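Local coordinates for nucleocapsid (Crimean-congo hemorrhagic fever virus, PDB 4AKL), which binds single- and double-stranded RNA, probably packaging the viral genome, and probably also cuts double-stranded DNA without sequence specificity, at residues A[123-134]-A[300-311]; A[358-366]-A[379-388]. All coordinates share one frame; numbering follows the deposited sequence. Where two conformers were deposited one is given.

Contact 1. Residues A[123-134]-A[300-311]; sequences LFNYQQAALKWR and QGAQIDTVFSSY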
# COMPACT_ATOMS: atom_id res chain seq x y z
N LEU A 123 6.55 5.75 -7.86
CA LEU A 123 5.40 5.04 -7.26
C LEU A 123 5.10 3.78 -8.03
O LEU A 123 4.94 2.72 -7.40
CB LEU A 123 4.09 5.87 -7.21
CG LEU A 123 4.03 7.08 -6.31
CD1 LEU A 123 2.71 7.83 -6.40
CD2 LEU A 123 4.32 6.63 -4.84
N PHE A 124 5.02 3.88 -9.38
CA PHE A 124 4.70 2.69 -10.18
C PHE A 124 5.74 1.62 -10.04
O PHE A 124 5.38 0.46 -9.87
CB PHE A 124 4.54 3.03 -11.65
CG PHE A 124 3.27 3.76 -11.98
CD1 PHE A 124 2.14 3.70 -11.15
CD2 PHE A 124 3.19 4.49 -13.14
CE1 PHE A 124 0.97 4.38 -11.50
CE2 PHE A 124 2.02 5.16 -13.47
CZ PHE A 124 0.91 5.10 -12.64
N ASN A 125 7.03 2.00 -10.06
CA ASN A 125 8.12 1.07 -9.91
C ASN A 125 8.05 0.33 -8.57
O ASN A 125 8.30 -0.88 -8.51
CB ASN A 125 9.46 1.81 -10.08
CG ASN A 125 10.68 0.88 -9.94
OD1 ASN A 125 10.99 0.37 -8.85
ND2 ASN A 125 11.40 0.68 -11.04
N TYR A 126 7.69 1.05 -7.49
CA TYR A 126 7.61 0.43 -6.19
C TYR A 126 6.47 -0.61 -6.18
O TYR A 126 6.62 -1.67 -5.64
CB TYR A 126 7.36 1.52 -5.10
CG TYR A 126 6.81 0.98 -3.80
CD1 TYR A 126 5.47 0.82 -3.62
CD2 TYR A 126 7.64 0.61 -2.77
CE1 TYR A 126 4.94 0.33 -2.41
CE2 TYR A 126 7.12 0.09 -1.54
CZ TYR A 126 5.77 -0.05 -1.38
OH TYR A 126 5.19 -0.53 -0.18
N GLN A 127 5.32 -0.29 -6.76
CA GLN A 127 4.20 -1.24 -6.77
C GLN A 127 4.56 -2.48 -7.55
O GLN A 127 4.31 -3.60 -7.08
CB GLN A 127 2.91 -0.60 -7.33
CG GLN A 127 2.40 0.62 -6.49
CD GLN A 127 1.92 0.28 -5.07
OE1 GLN A 127 1.61 -0.88 -4.73
NE2 GLN A 127 1.87 1.32 -4.22
N GLN A 128 5.21 -2.31 -8.69
CA GLN A 128 5.61 -3.47 -9.51
C GLN A 128 6.67 -4.27 -8.78
O GLN A 128 6.66 -5.53 -8.85
CB GLN A 128 6.12 -3.02 -10.91
CG GLN A 128 5.05 -2.29 -11.75
CD GLN A 128 3.61 -2.99 -11.70
OE1 GLN A 128 2.60 -2.41 -11.23
NE2 GLN A 128 3.57 -4.24 -12.15
N ALA A 129 7.58 -3.57 -8.10
CA ALA A 129 8.61 -4.24 -7.33
C ALA A 129 8.02 -5.11 -6.20
O ALA A 129 8.51 -6.18 -5.93
CB ALA A 129 9.64 -3.25 -6.79
N ALA A 130 6.97 -4.63 -5.57
CA ALA A 130 6.30 -5.34 -4.47
C ALA A 130 5.65 -6.62 -4.96
O ALA A 130 5.70 -7.63 -4.30
CB ALA A 130 5.27 -4.44 -3.79
N LEU A 131 5.02 -6.56 -6.10
CA LEU A 131 4.43 -7.76 -6.67
C LEU A 131 5.53 -8.76 -7.09
O LEU A 131 5.42 -9.96 -6.82
CB LEU A 131 3.51 -7.42 -7.81
CG LEU A 131 2.26 -6.61 -7.44
CD1 LEU A 131 1.60 -5.96 -8.76
CD2 LEU A 131 1.20 -7.42 -6.61
N LYS A 132 6.59 -8.26 -7.71
CA LYS A 132 7.72 -9.11 -8.07
C LYS A 132 8.35 -9.83 -6.86
O LYS A 132 8.58 -11.04 -6.91
CB LYS A 132 8.79 -8.31 -8.81
CG LYS A 132 9.97 -9.17 -9.37
CD LYS A 132 10.82 -8.38 -10.38
CE LYS A 132 12.21 -9.04 -10.64
NZ LYS A 132 12.08 -10.46 -10.89
N TRP A 133 8.61 -9.07 -5.79
CA TRP A 133 9.16 -9.59 -4.58
C TRP A 133 8.28 -10.73 -4.09
O TRP A 133 8.81 -11.80 -3.80
CB TRP A 133 9.24 -8.48 -3.55
CG TRP A 133 9.74 -8.82 -2.21
CD1 TRP A 133 11.03 -8.74 -1.75
CD2 TRP A 133 8.96 -9.25 -1.12
NE1 TRP A 133 11.11 -9.11 -0.43
CE2 TRP A 133 9.84 -9.43 -0.00
CE3 TRP A 133 7.60 -9.51 -0.95
CZ2 TRP A 133 9.39 -9.85 1.27
CZ3 TRP A 133 7.14 -9.94 0.33
CH2 TRP A 133 8.06 -10.10 1.41
N ARG A 134 6.96 -10.50 -4.00
CA ARG A 134 6.02 -11.52 -3.57
C ARG A 134 6.09 -12.81 -4.44
O ARG A 134 6.18 -13.90 -3.92
CB ARG A 134 4.60 -10.98 -3.55
CG ARG A 134 4.36 -10.00 -2.47
CD ARG A 134 3.10 -9.26 -2.64
NE ARG A 134 2.78 -8.49 -1.38
CZ ARG A 134 1.89 -8.84 -0.45
NH1 ARG A 134 1.15 -9.95 -0.55
NH2 ARG A 134 1.69 -8.04 0.60
N GLN A 300 -3.63 5.48 -5.74
CA GLN A 300 -3.52 4.03 -5.72
C GLN A 300 -2.03 3.68 -5.56
O GLN A 300 -1.67 2.78 -4.78
CB GLN A 300 -4.10 3.39 -6.99
CG GLN A 300 -4.29 1.85 -6.94
CD GLN A 300 -5.47 1.39 -6.04
OE1 GLN A 300 -5.92 2.12 -5.16
NE2 GLN A 300 -5.96 0.18 -6.29
N GLY A 301 -1.17 4.42 -6.28
CA GLY A 301 0.27 4.16 -6.27
C GLY A 301 0.99 4.50 -4.97
O GLY A 301 2.10 4.04 -4.75
N ALA A 302 0.39 5.31 -4.10
CA ALA A 302 1.02 5.56 -2.80
C ALA A 302 0.64 4.55 -1.72
O ALA A 302 1.15 4.66 -0.62
CB ALA A 302 0.71 6.98 -2.32
N GLN A 303 -0.26 3.59 -2.00
CA GLN A 303 -0.68 2.62 -0.98
C GLN A 303 0.49 1.76 -0.57
O GLN A 303 1.16 1.15 -1.43
CB GLN A 303 -1.82 1.70 -1.47
CG GLN A 303 -3.22 2.26 -1.28
CD GLN A 303 -4.26 1.44 -1.99
OE1 GLN A 303 -4.07 0.22 -2.24
NE2 GLN A 303 -5.37 2.08 -2.33
N ILE A 304 0.73 1.68 0.71
CA ILE A 304 1.85 0.93 1.19
C ILE A 304 1.57 -0.59 1.03
O ILE A 304 0.48 -1.05 1.25
CB ILE A 304 2.21 1.40 2.61
CG1 ILE A 304 3.42 0.64 3.11
CG2 ILE A 304 1.01 1.28 3.59
CD1 ILE A 304 4.06 1.33 4.37
N ASP A 305 2.58 -1.33 0.59
CA ASP A 305 2.58 -2.73 0.72
C ASP A 305 3.33 -3.02 2.01
O ASP A 305 4.57 -2.89 2.08
CB ASP A 305 3.25 -3.40 -0.47
CG ASP A 305 3.19 -4.93 -0.38
OD1 ASP A 305 3.13 -5.43 0.75
OD2 ASP A 305 3.20 -5.61 -1.45
N THR A 306 2.58 -3.43 3.02
CA THR A 306 3.07 -3.51 4.38
C THR A 306 4.23 -4.46 4.52
O THR A 306 5.23 -4.12 5.12
CB THR A 306 1.90 -3.87 5.35
OG1 THR A 306 0.96 -2.81 5.33
CG2 THR A 306 2.36 -4.09 6.83
N VAL A 307 4.11 -5.64 3.97
CA VAL A 307 5.16 -6.57 4.13
C VAL A 307 6.40 -6.20 3.27
O VAL A 307 7.53 -6.31 3.74
CB VAL A 307 4.67 -8.03 3.92
CG1 VAL A 307 4.36 -8.32 2.47
CG2 VAL A 307 5.74 -9.02 4.47
N PHE A 308 6.17 -5.73 2.05
CA PHE A 308 7.27 -5.35 1.17
C PHE A 308 8.09 -4.22 1.75
O PHE A 308 9.34 -4.30 1.82
CB PHE A 308 6.76 -4.98 -0.23
CG PHE A 308 7.84 -4.59 -1.19
CD1 PHE A 308 8.81 -5.51 -1.59
CD2 PHE A 308 7.94 -3.31 -1.66
CE1 PHE A 308 9.79 -5.17 -2.44
CE2 PHE A 308 8.90 -2.94 -2.51
CZ PHE A 308 9.86 -3.86 -2.93
N SER A 309 7.38 -3.15 2.13
CA SER A 309 8.02 -2.00 2.70
C SER A 309 8.71 -2.42 3.98
O SER A 309 9.81 -2.01 4.23
CB SER A 309 7.02 -0.84 2.92
OG SER A 309 6.77 -0.07 1.75
N SER A 310 8.09 -3.27 4.78
CA SER A 310 8.77 -3.68 5.99
C SER A 310 10.12 -4.40 5.76
O SER A 310 11.08 -4.17 6.52
CB SER A 310 7.82 -4.48 6.92
OG SER A 310 6.80 -3.57 7.46
N TYR A 311 10.18 -5.23 4.71
CA TYR A 311 11.40 -5.95 4.37
C TYR A 311 12.44 -4.99 3.75
O TYR A 311 13.67 -5.13 3.99
CB TYR A 311 11.11 -7.15 3.45
CG TYR A 311 10.98 -8.43 4.24
CD1 TYR A 311 12.09 -9.13 4.62
CD2 TYR A 311 9.74 -8.92 4.63
CE1 TYR A 311 12.00 -10.31 5.37
CE2 TYR A 311 9.63 -10.09 5.38
CZ TYR A 311 10.76 -10.77 5.74
OH TYR A 311 10.63 -11.88 6.49
O HOH W 1 0.57 -1.42 -2.32

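Contact 2. Residues A[358-366]-A[379-388]; sequences KLYELFADD and VLTAGRISEM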
# COMPACT_ATOMS: atom_id res chain seq x y z
N LYS A 358 20.75 2.89 11.98
CA LYS A 358 20.48 2.82 10.54
C LYS A 358 18.99 2.86 10.28
O LYS A 358 18.60 3.45 9.33
CB LYS A 358 21.15 1.59 9.88
CG LYS A 358 22.64 1.64 9.93
CD LYS A 358 23.21 0.35 9.40
CE LYS A 358 24.70 0.26 9.58
NZ LYS A 358 25.08 -1.19 9.87
N LEU A 359 18.16 2.24 11.13
CA LEU A 359 16.71 2.33 10.95
C LEU A 359 16.28 3.78 11.24
O LEU A 359 15.42 4.32 10.56
CB LEU A 359 15.95 1.37 11.90
CG LEU A 359 14.49 1.11 11.53
CD1 LEU A 359 14.36 0.26 10.21
CD2 LEU A 359 13.73 0.43 12.67
N TYR A 360 16.89 4.39 12.27
CA TYR A 360 16.50 5.72 12.68
C TYR A 360 16.71 6.70 11.53
O TYR A 360 15.86 7.57 11.28
CB TYR A 360 17.32 6.22 13.89
CG TYR A 360 16.82 7.54 14.48
CD1 TYR A 360 17.15 8.79 13.87
CD2 TYR A 360 16.05 7.56 15.63
CE1 TYR A 360 16.67 10.00 14.39
CE2 TYR A 360 15.57 8.81 16.19
CZ TYR A 360 15.89 10.01 15.57
OH TYR A 360 15.43 11.23 16.12
N GLU A 361 17.82 6.57 10.83
CA GLU A 361 18.15 7.51 9.76
C GLU A 361 17.17 7.46 8.58
O GLU A 361 17.11 8.41 7.80
CB GLU A 361 19.56 7.32 9.28
CG GLU A 361 20.08 8.38 8.28
CD GLU A 361 20.18 9.86 8.83
OE1 GLU A 361 19.56 10.23 9.87
OE2 GLU A 361 20.89 10.64 8.19
N LEU A 362 16.41 6.39 8.50
CA LEU A 362 15.33 6.29 7.50
C LEU A 362 14.08 7.19 7.81
O LEU A 362 13.33 7.57 6.90
CB LEU A 362 14.92 4.84 7.32
CG LEU A 362 16.04 3.86 6.99
CD1 LEU A 362 15.45 2.44 6.85
CD2 LEU A 362 16.84 4.27 5.75
N PHE A 363 13.86 7.53 9.08
CA PHE A 363 12.70 8.34 9.45
C PHE A 363 12.58 9.63 8.69
O PHE A 363 13.55 10.39 8.59
CB PHE A 363 12.70 8.68 10.95
CG PHE A 363 12.39 7.53 11.86
CD1 PHE A 363 11.52 6.57 11.54
CD2 PHE A 363 12.99 7.46 13.13
CE1 PHE A 363 11.23 5.49 12.42
CE2 PHE A 363 12.73 6.41 13.99
CZ PHE A 363 11.81 5.42 13.62
N ALA A 364 11.40 9.92 8.19
CA ALA A 364 11.17 11.20 7.50
C ALA A 364 10.33 12.21 8.29
O ALA A 364 9.92 13.27 7.76
CB ALA A 364 10.52 10.94 6.11
N ASP A 365 10.05 11.91 9.54
CA ASP A 365 9.12 12.72 10.34
C ASP A 365 9.41 14.22 10.33
O ASP A 365 8.50 15.01 10.22
CB ASP A 365 9.08 12.26 11.81
CG ASP A 365 8.71 10.76 11.94
OD1 ASP A 365 9.49 9.91 11.53
OD2 ASP A 365 7.61 10.46 12.41
N ASP A 366 10.66 14.58 10.42
CA ASP A 366 11.07 15.97 10.55
C ASP A 366 11.61 16.56 9.29
O ASP A 366 11.86 17.78 9.25
CB ASP A 366 12.13 16.08 11.66
CG ASP A 366 11.55 15.90 13.06
OD1 ASP A 366 10.37 16.28 13.29
OD2 ASP A 366 12.26 15.38 13.92
N VAL A 379 9.01 5.03 2.31
CA VAL A 379 9.65 5.94 3.26
C VAL A 379 9.13 5.68 4.69
O VAL A 379 7.91 5.71 4.95
CB VAL A 379 9.45 7.41 2.87
CG1 VAL A 379 10.13 8.39 3.91
CG2 VAL A 379 9.97 7.64 1.45
N LEU A 380 10.06 5.37 5.60
CA LEU A 380 9.76 5.15 7.00
C LEU A 380 9.42 6.43 7.76
O LEU A 380 9.90 7.50 7.42
CB LEU A 380 10.92 4.44 7.70
CG LEU A 380 10.65 3.88 9.12
CD1 LEU A 380 9.47 2.87 9.14
CD2 LEU A 380 11.90 3.22 9.65
N THR A 381 8.56 6.29 8.75
CA THR A 381 8.21 7.33 9.72
C THR A 381 7.96 6.61 11.06
O THR A 381 7.82 5.37 11.09
CB THR A 381 6.87 8.11 9.41
OG1 THR A 381 5.79 7.19 9.38
CG2 THR A 381 6.94 8.86 8.10
N ALA A 382 7.92 7.40 12.15
CA ALA A 382 7.63 6.86 13.47
C ALA A 382 6.29 6.11 13.41
O ALA A 382 6.21 5.01 13.90
CB ALA A 382 7.62 8.00 14.59
N GLY A 383 5.27 6.68 12.78
CA GLY A 383 3.99 6.04 12.66
C GLY A 383 4.03 4.77 11.80
O GLY A 383 3.23 3.88 12.02
N ARG A 384 4.96 4.66 10.84
CA ARG A 384 5.12 3.42 10.02
C ARG A 384 5.85 2.30 10.72
O ARG A 384 5.84 1.19 10.23
CB ARG A 384 5.73 3.78 8.68
CG ARG A 384 4.63 4.39 7.77
CD ARG A 384 5.20 4.93 6.49
NE ARG A 384 4.15 5.23 5.54
CZ ARG A 384 4.32 5.67 4.32
NH1 ARG A 384 5.56 5.89 3.81
NH2 ARG A 384 3.24 5.91 3.58
N ILE A 385 6.42 2.54 11.90
CA ILE A 385 7.05 1.48 12.67
C ILE A 385 6.00 0.36 12.96
O ILE A 385 6.35 -0.85 12.98
CB ILE A 385 7.77 2.04 13.94
CG1 ILE A 385 9.15 2.65 13.56
CG2 ILE A 385 8.01 0.96 14.97
CD1 ILE A 385 10.32 1.64 13.21
N SER A 386 4.74 0.76 13.11
CA SER A 386 3.63 -0.18 13.27
C SER A 386 3.46 -1.19 12.08
O SER A 386 3.01 -2.29 12.30
CB SER A 386 2.30 0.56 13.55
OG SER A 386 1.92 1.40 12.47
N GLU A 387 3.87 -0.81 10.86
CA GLU A 387 3.84 -1.70 9.68
C GLU A 387 4.82 -2.83 9.92
O GLU A 387 4.48 -3.98 9.76
CB GLU A 387 4.24 -0.96 8.39
CG GLU A 387 3.39 0.25 8.01
CD GLU A 387 2.08 -0.13 7.42
OE1 GLU A 387 2.08 -1.01 6.58
OE2 GLU A 387 1.04 0.45 7.76
N MET A 388 6.03 -2.47 10.33
CA MET A 388 7.03 -3.48 10.70
C MET A 388 6.56 -4.29 11.90
O MET A 388 6.78 -5.50 11.93
CB MET A 388 8.37 -2.81 11.04
CG MET A 388 8.96 -2.00 9.94
SD MET A 388 10.61 -1.31 10.34
CE MET A 388 11.54 -2.79 10.13
O HOH W 2 5.19 9.62 12.18

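Contact 1. Residues A[123-134]-A[300-311]
Phe308 holds CG trans to its backbone N (chi1 -180°), and Trp133 does the same from the facing helix (chi1 178°), which sends the two rings past each other in opposite directions. The Phe308 ring enters helix 123-134 as a knob among Tyr126, Ala129, Ala130 and Trp133. One face lies over Ala130, whose CA is 3.7 Å from the ring centroid in a CH-pi contact, while the ring edge addresses two aromatic faces: Phe308 CD1 lies 3.5 Å from Trp133 CG, edge-to-face over the indole, and Tyr126 is met in an offset version. Tyr311 meets Trp133 obliquely and completes the aromatic cluster. The helix axes of 123-134 and 306-311 run nearly perpendicular, 9.7 Å apart.

The polar contacts run from the end of helix 295-301 through the loop into helix 306-316. Tyr126 OH accepts from Asp305 N (2.8 Å) and donates to Ser309 OG (2.5 Å), which also bonds Pro377 O. Gln127 NE2 reaches Gly301 O (2.8 Å) and Gln303 O, both in its amide plane, though Gly301 O is approached from above its own carbonyl plane; a water joins Gln127 OE1 to Gln303 O. Arg134 grips Asp305 side-on, NE to OD2 2.9 Å and NH2 to OD1 3.0 Å. At this N-cap, OD1 accepts weakly from Phe308 N and OD2 bonds Asn468 ND2. The buried carboxylate, paired with a guanidinium at a helix N-terminus, is therefore probably stabilised as the anion.

Contact 2. Residues A[358-366]-A[379-388]
Leu380 drives its side chain into the hydrophobic side of this contact, lying beside Phe363 and pointing the same way, with Leu380 CD2 3.6 Å from Phe363 CE1. The Leu380 side chain crosses that of Leu359 at about a right angle, CD2 meeting Leu359 CG. Ile385 meets the Phe363 ring in its plane, at the edge, Ile385 CG1 to Phe363 CE1 3.7 Å, and its CD1 touches Leu359 CD2. Leu359 has CG trans to the backbone N (chi1 -164°), and its CD1 extends to Met388 SD at a looser 4.1 Å. Helices 306-316 and 324-336 cover this apolar group through Trp313 and Leu331. Among carbon pairs the tightest is Ala364 CB to Val379 CG1, 3.4 Å apart, shorter than a usual carbon-carbon contact.

Where the backbones meet, around 362-365 and 379-382, both chains are loop or turn, with type I turns from Tyr360 to Phe363 and from Ala382 to Ile385. A single main-chain bond, Ala364 N to Leu380 O (2.9 Å), ties them together. Within 379-388, Thr381 OG1 accepts from Arg384 N in an ST motif, while Arg384 NH1 donates to Val379 O in the carbonyl plane.

Toward solvent the contact becomes polar and more open. The partly exposed Asp365 offers both oxygens, each by its syn lone pair, to the one N-H of Ala382 (3.0 Å from OD1, 3.1 Å from OD2), a forked bond whose angles of 147° and 152° are both bent. Beyond it, direct contact gives way to a water that donates to Asp365 OD2 and accepts from exposed Gly383 N.

In the fold
Contact 1 closes before contact 2 opens along the chain, and their centres lie about 16 Å apart. Contact 1 is the more central, about 6 Å from the centre of the chain against about 15 Å, and joins segments 166 residues apart, whereas only 13 separate those of contact 2. Helix 306-316 links them: it packs on helix 120-136 in contact 1, and its Trp313 covers Leu380 and Met388 in contact 2. Where they touch, Thr306 OG1 lies 2.5 Å from Glu387 OE1, a probable hydrogen bond, and Glu387 also forms a salt bridge with Lys411. The start of helix 306-316 thus meets helix 385-392 in a chain about half helical, with almost no strand.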